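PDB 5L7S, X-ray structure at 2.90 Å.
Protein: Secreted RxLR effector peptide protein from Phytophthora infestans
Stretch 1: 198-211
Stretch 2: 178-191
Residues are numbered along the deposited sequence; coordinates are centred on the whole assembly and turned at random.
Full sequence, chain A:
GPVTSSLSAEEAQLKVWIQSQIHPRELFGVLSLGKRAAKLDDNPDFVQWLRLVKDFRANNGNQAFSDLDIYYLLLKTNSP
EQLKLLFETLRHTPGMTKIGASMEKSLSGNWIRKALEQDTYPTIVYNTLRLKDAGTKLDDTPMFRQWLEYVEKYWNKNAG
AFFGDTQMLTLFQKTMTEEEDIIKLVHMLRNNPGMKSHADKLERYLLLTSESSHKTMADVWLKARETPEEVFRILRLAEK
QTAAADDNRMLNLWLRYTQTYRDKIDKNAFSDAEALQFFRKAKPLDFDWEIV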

# COMPACT_ATOMS: atom_id res chain seq x y z
N HIS A 198 -10.84 9.92 -9.00
CA HIS A 198 -9.44 10.18 -9.36
C HIS A 198 -8.73 8.92 -9.86
O HIS A 198 -7.85 8.99 -10.71
CB HIS A 198 -8.67 10.77 -8.16
CG HIS A 198 -9.32 11.97 -7.55
ND1 HIS A 198 -9.04 13.26 -7.95
CD2 HIS A 198 -10.23 12.08 -6.56
CE1 HIS A 198 -9.75 14.11 -7.23
NE2 HIS A 198 -10.48 13.42 -6.38
N ALA A 199 -9.12 7.76 -9.32
CA ALA A 199 -8.58 6.48 -9.75
C ALA A 199 -8.90 6.22 -11.21
O ALA A 199 -8.00 5.92 -12.00
CB ALA A 199 -9.13 5.35 -8.89
N ASP A 200 -10.18 6.36 -11.57
CA ASP A 200 -10.63 6.21 -12.96
C ASP A 200 -9.87 7.13 -13.91
O ASP A 200 -9.57 6.74 -15.04
CB ASP A 200 -12.15 6.46 -13.08
CG ASP A 200 -13.00 5.29 -12.54
OD1 ASP A 200 -12.44 4.32 -11.97
OD2 ASP A 200 -14.24 5.35 -12.69
N LYS A 201 -9.55 8.33 -13.45
CA LYS A 201 -8.75 9.27 -14.22
C LYS A 201 -7.33 8.73 -14.44
O LYS A 201 -6.81 8.78 -15.55
CB LYS A 201 -8.71 10.63 -13.52
CG LYS A 201 -8.16 11.77 -14.36
CD LYS A 201 -8.83 13.09 -14.00
CE LYS A 201 -10.19 13.24 -14.68
NZ LYS A 201 -10.78 14.59 -14.48
N LEU A 202 -6.72 8.21 -13.37
CA LEU A 202 -5.40 7.59 -13.47
C LEU A 202 -5.38 6.36 -14.39
O LEU A 202 -4.42 6.16 -15.14
CB LEU A 202 -4.85 7.21 -12.09
CG LEU A 202 -4.47 8.36 -11.16
CD1 LEU A 202 -3.96 7.81 -9.83
CD2 LEU A 202 -3.43 9.28 -11.78
N GLU A 203 -6.43 5.54 -14.33
CA GLU A 203 -6.56 4.41 -15.26
C GLU A 203 -6.50 4.88 -16.71
O GLU A 203 -5.78 4.29 -17.52
CB GLU A 203 -7.85 3.60 -15.01
CG GLU A 203 -7.84 2.81 -13.71
CD GLU A 203 -8.77 1.60 -13.68
OE1 GLU A 203 -9.54 1.36 -14.64
OE2 GLU A 203 -8.72 0.86 -12.67
N ARG A 204 -7.21 5.95 -17.03
CA ARG A 204 -7.17 6.53 -18.38
C ARG A 204 -5.78 7.07 -18.71
O ARG A 204 -5.25 6.78 -19.78
CB ARG A 204 -8.23 7.62 -18.55
CG ARG A 204 -9.66 7.08 -18.49
CD ARG A 204 -10.67 8.06 -19.09
NE ARG A 204 -10.68 9.36 -18.41
CZ ARG A 204 -11.24 9.61 -17.23
NH1 ARG A 204 -11.87 8.67 -16.52
NH2 ARG A 204 -11.18 10.85 -16.74
N TYR A 205 -5.18 7.82 -17.79
CA TYR A 205 -3.84 8.39 -17.99
C TYR A 205 -2.77 7.34 -18.32
O TYR A 205 -1.91 7.58 -19.16
CB TYR A 205 -3.42 9.20 -16.76
CG TYR A 205 -2.06 9.86 -16.88
CD1 TYR A 205 -1.86 10.93 -17.75
CD2 TYR A 205 -0.98 9.43 -16.11
CE1 TYR A 205 -0.62 11.54 -17.85
CE2 TYR A 205 0.27 10.03 -16.21
CZ TYR A 205 0.44 11.09 -17.08
OH TYR A 205 1.67 11.69 -17.18
N LEU A 206 -2.84 6.19 -17.65
CA LEU A 206 -1.93 5.07 -17.94
C LEU A 206 -2.18 4.50 -19.33
O LEU A 206 -1.24 4.30 -20.11
CB LEU A 206 -2.06 3.96 -16.88
CG LEU A 206 -1.54 4.27 -15.47
CD1 LEU A 206 -2.00 3.21 -14.48
CD2 LEU A 206 -0.03 4.40 -15.43
N LEU A 207 -3.45 4.26 -19.66
CA LEU A 207 -3.83 3.72 -20.97
C LEU A 207 -3.45 4.62 -22.15
O LEU A 207 -3.24 4.12 -23.26
CB LEU A 207 -5.33 3.42 -21.01
CG LEU A 207 -5.78 2.25 -20.14
CD1 LEU A 207 -7.29 2.25 -19.95
CD2 LEU A 207 -5.31 0.91 -20.70
N LEU A 208 -3.38 5.93 -21.93
CA LEU A 208 -2.99 6.88 -22.97
C LEU A 208 -1.49 7.17 -23.01
O LEU A 208 -1.03 7.86 -23.92
CB LEU A 208 -3.78 8.19 -22.81
CG LEU A 208 -5.32 8.08 -22.88
CD1 LEU A 208 -5.98 9.36 -22.40
CD2 LEU A 208 -5.80 7.73 -24.28
N THR A 209 -0.72 6.65 -22.05
CA THR A 209 0.73 6.88 -21.98
C THR A 209 1.59 5.59 -21.99
O THR A 209 2.81 5.67 -21.81
CB THR A 209 1.10 7.70 -20.72
OG1 THR A 209 0.65 7.01 -19.54
CG2 THR A 209 0.47 9.09 -20.78
N SER A 210 0.98 4.43 -22.22
CA SER A 210 1.71 3.16 -22.10
C SER A 210 0.98 2.00 -22.77
O SER A 210 -0.07 1.58 -22.30
CB SER A 210 1.94 2.84 -20.61
OG SER A 210 2.22 1.46 -20.41
N GLU A 211 1.56 1.47 -23.85
CA GLU A 211 1.00 0.30 -24.55
C GLU A 211 0.95 -0.97 -23.69
O GLU A 211 -0.03 -1.72 -23.74
CB GLU A 211 1.77 0.02 -25.86
CG GLU A 211 1.33 0.87 -27.05
CD GLU A 211 0.03 0.40 -27.70
OE1 GLU A 211 -0.61 -0.56 -27.21
OE2 GLU A 211 -0.36 1.00 -28.72
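Stretch 2 178-191: EEEDIIKLVHMLRN

Stretch 2 is helical from E179 through most of its length and packs against the helix of stretch 1, which begins earlier in the chain. The two run roughly antiparallel: their N-to-C directions differ by 151° (signed crossing angle -151°), and the axes approach to 8.5 Å. Walking forward along stretch 2 therefore means walking backward along stretch 1, from S210 to A199. Together the two stretches bury 535 Å² of surface.

E178 occupies the N-cap position and lies out of reach of stretch 1; its carbonyl O accepts the first helical bond, from I182 N at 3.1 Å. E179 opens the helix and points its CA-to-CB bond toward stretch 1. Its chain is extended (chi1 and chi2 both t), which carries the carboxylate to the far end of the partner: S210 OG donates a hydrogen bond to E179 OE2 at 2.7 Å. S210 lies beyond the stretch 1 helix, in an extended backbone conformation (phi/psi -164/113), and its side chain also caps a backbone N just past the stretch, so one hydroxyl serves both the contact and the turn that follows.

E180 and D181 are out of reach of stretch 1; E180 OE2 forms a salt bridge with K184 NZ, one turn on, at 3.2 Å, the hydrogen bond within it being weak. The CA-to-CB bonds of I182 and I183 point sideways, yet both residues reach L206, whose CA-to-CB bond points toward stretch 2. L206 CD1 lies 4.4 Å from I182 CG2 and 4.1 Å from I183 CG1, so one leucine methyl touches two consecutive isoleucines.

After K184 and L185, which make no contact, V186 marks the closest backbone register: its CA is 5.6 Å from the CA of A199. The CA-to-CB bond of A199 points toward stretch 2 at this position. V186 CG1 lies 3.4 Å from A199 O and 4.2 Å from A199 CB, and the same methyl meets L202 CB at 4.0 Å and E203 CG at 3.6 Å. V186 thus rests on three residues spanning about one turn of stretch 1, and it has more area covered by the partner than any other residue of either stretch.

H187 adds a polar contact beside this apolar patch. Its ND1 donates to E203 OE2 at 2.6 Å with an N-H...acceptor angle of 154°, the carboxylate oxygen lying at the edge of the ring, near its plane. H187 NE2 and E203 OE1 are each hydrogen-bonded elsewhere in the structure, so both side chains are held at two points.

The CA-to-CB bond of M188 points away. L189 returns to the interface, its CB 3.9 Å from A199 CB, extending the apolar contact around that alanine. The CA-to-CB bond of R190 points sideways, but the end of its side chain comes nearer (chi3 85°, p). There R190 NE donates to D200 OD1 at 2.8 Å with an N-H...acceptor angle of 163°, as part of a salt bridge; OD1 lies at the edge of the guanidinium, near its plane. N191 closes the stretch out of reach of its partner.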

# COMPACT_ATOMS: atom_id res chain seq x y z
N GLU A 178 7.00 -2.31 -10.70
CA GLU A 178 6.23 -3.02 -11.72
C GLU A 178 4.89 -2.35 -12.01
O GLU A 178 4.10 -2.09 -11.09
CB GLU A 178 6.00 -4.48 -11.31
CG GLU A 178 7.26 -5.32 -11.19
CD GLU A 178 7.96 -5.54 -12.52
OE1 GLU A 178 7.30 -6.04 -13.46
OE2 GLU A 178 9.17 -5.23 -12.63
N GLU A 179 4.63 -2.11 -13.29
CA GLU A 179 3.38 -1.51 -13.75
C GLU A 179 2.16 -2.34 -13.37
O GLU A 179 1.13 -1.78 -13.02
CB GLU A 179 3.42 -1.30 -15.27
CG GLU A 179 2.32 -0.41 -15.82
CD GLU A 179 2.38 -0.29 -17.32
OE1 GLU A 179 2.34 -1.33 -18.00
OE2 GLU A 179 2.45 0.86 -17.83
N GLU A 180 2.27 -3.67 -13.43
CA GLU A 180 1.17 -4.55 -13.04
C GLU A 180 0.74 -4.33 -11.59
O GLU A 180 -0.45 -4.39 -11.28
CB GLU A 180 1.52 -6.03 -13.24
CG GLU A 180 0.35 -6.99 -13.01
CD GLU A 180 0.69 -8.45 -13.21
OE1 GLU A 180 1.89 -8.78 -13.35
OE2 GLU A 180 -0.25 -9.28 -13.22
N ASP A 181 1.71 -4.07 -10.71
CA ASP A 181 1.41 -3.72 -9.32
C ASP A 181 0.74 -2.34 -9.24
O ASP A 181 -0.24 -2.17 -8.50
CB ASP A 181 2.68 -3.75 -8.45
CG ASP A 181 3.32 -5.14 -8.38
OD1 ASP A 181 2.58 -6.16 -8.39
OD2 ASP A 181 4.57 -5.22 -8.28
N ILE A 182 1.24 -1.38 -10.02
CA ILE A 182 0.66 -0.03 -10.10
C ILE A 182 -0.79 -0.06 -10.61
O ILE A 182 -1.62 0.70 -10.13
CB ILE A 182 1.52 0.91 -10.99
CG1 ILE A 182 2.91 1.14 -10.37
CG2 ILE A 182 0.83 2.25 -11.24
CD1 ILE A 182 2.93 2.09 -9.19
N ILE A 183 -1.08 -0.93 -11.58
CA ILE A 183 -2.42 -1.03 -12.16
C ILE A 183 -3.41 -1.66 -11.17
O ILE A 183 -4.52 -1.15 -11.01
CB ILE A 183 -2.42 -1.79 -13.52
CG1 ILE A 183 -1.75 -0.93 -14.59
CG2 ILE A 183 -3.84 -2.14 -13.97
CD1 ILE A 183 -1.35 -1.68 -15.84
N LYS A 184 -3.01 -2.74 -10.51
CA LYS A 184 -3.84 -3.37 -9.47
C LYS A 184 -4.14 -2.39 -8.33
O LYS A 184 -5.28 -2.33 -7.85
CB LYS A 184 -3.18 -4.64 -8.91
CG LYS A 184 -3.17 -5.82 -9.87
CD LYS A 184 -2.27 -6.93 -9.35
CE LYS A 184 -2.22 -8.12 -10.30
NZ LYS A 184 -1.00 -8.96 -10.10
N LEU A 185 -3.13 -1.62 -7.92
CA LEU A 185 -3.28 -0.59 -6.88
C LEU A 185 -4.37 0.44 -7.22
O LEU A 185 -5.28 0.67 -6.42
CB LEU A 185 -1.95 0.15 -6.68
CG LEU A 185 -1.92 1.36 -5.74
CD1 LEU A 185 -2.33 0.93 -4.35
CD2 LEU A 185 -0.54 1.98 -5.71
N VAL A 186 -4.25 1.04 -8.41
CA VAL A 186 -5.19 2.06 -8.88
C VAL A 186 -6.60 1.49 -9.00
O VAL A 186 -7.57 2.15 -8.63
CB VAL A 186 -4.73 2.70 -10.21
CG1 VAL A 186 -5.83 3.57 -10.82
CG2 VAL A 186 -3.48 3.54 -9.98
N HIS A 187 -6.72 0.26 -9.50
CA HIS A 187 -8.03 -0.39 -9.58
C HIS A 187 -8.60 -0.77 -8.20
O HIS A 187 -9.82 -0.88 -8.05
CB HIS A 187 -7.99 -1.60 -10.50
CG HIS A 187 -9.33 -2.00 -11.02
ND1 HIS A 187 -10.08 -1.17 -11.84
CD2 HIS A 187 -10.07 -3.12 -10.84
CE1 HIS A 187 -11.23 -1.77 -12.13
NE2 HIS A 187 -11.24 -2.95 -11.54
N MET A 188 -7.74 -1.00 -7.20
CA MET A 188 -8.21 -1.19 -5.82
C MET A 188 -8.75 0.10 -5.20
O MET A 188 -9.70 0.05 -4.42
CB MET A 188 -7.12 -1.81 -4.91
CG MET A 188 -6.91 -3.31 -5.09
SD MET A 188 -8.34 -4.37 -4.74
CE MET A 188 -8.89 -4.78 -6.40
N LEU A 189 -8.16 1.25 -5.55
CA LEU A 189 -8.66 2.56 -5.08
C LEU A 189 -10.11 2.84 -5.47
O LEU A 189 -10.77 3.64 -4.81
CB LEU A 189 -7.80 3.71 -5.58
CG LEU A 189 -6.40 3.91 -5.02
CD1 LEU A 189 -5.80 5.17 -5.63
CD2 LEU A 189 -6.43 4.00 -3.50
N ARG A 190 -10.60 2.23 -6.55
CA ARG A 190 -12.02 2.31 -6.92
C ARG A 190 -12.95 1.96 -5.75
O ARG A 190 -13.99 2.59 -5.57
CB ARG A 190 -12.33 1.39 -8.10
CG ARG A 190 -11.63 1.77 -9.40
CD ARG A 190 -12.27 1.09 -10.60
NE ARG A 190 -13.42 1.85 -11.10
CZ ARG A 190 -14.67 1.41 -11.22
NH1 ARG A 190 -15.04 0.17 -10.90
NH2 ARG A 190 -15.59 2.26 -11.70
N ASN A 191 -12.56 0.96 -4.96
CA ASN A 191 -13.34 0.52 -3.79
C ASN A 191 -13.52 1.62 -2.73
O ASN A 191 -14.55 1.65 -2.05
CB ASN A 191 -12.70 -0.71 -3.13
CG ASN A 191 -12.63 -1.91 -4.07
OD1 ASN A 191 -13.57 -2.18 -4.83
ND2 ASN A 191 -11.53 -2.64 -4.01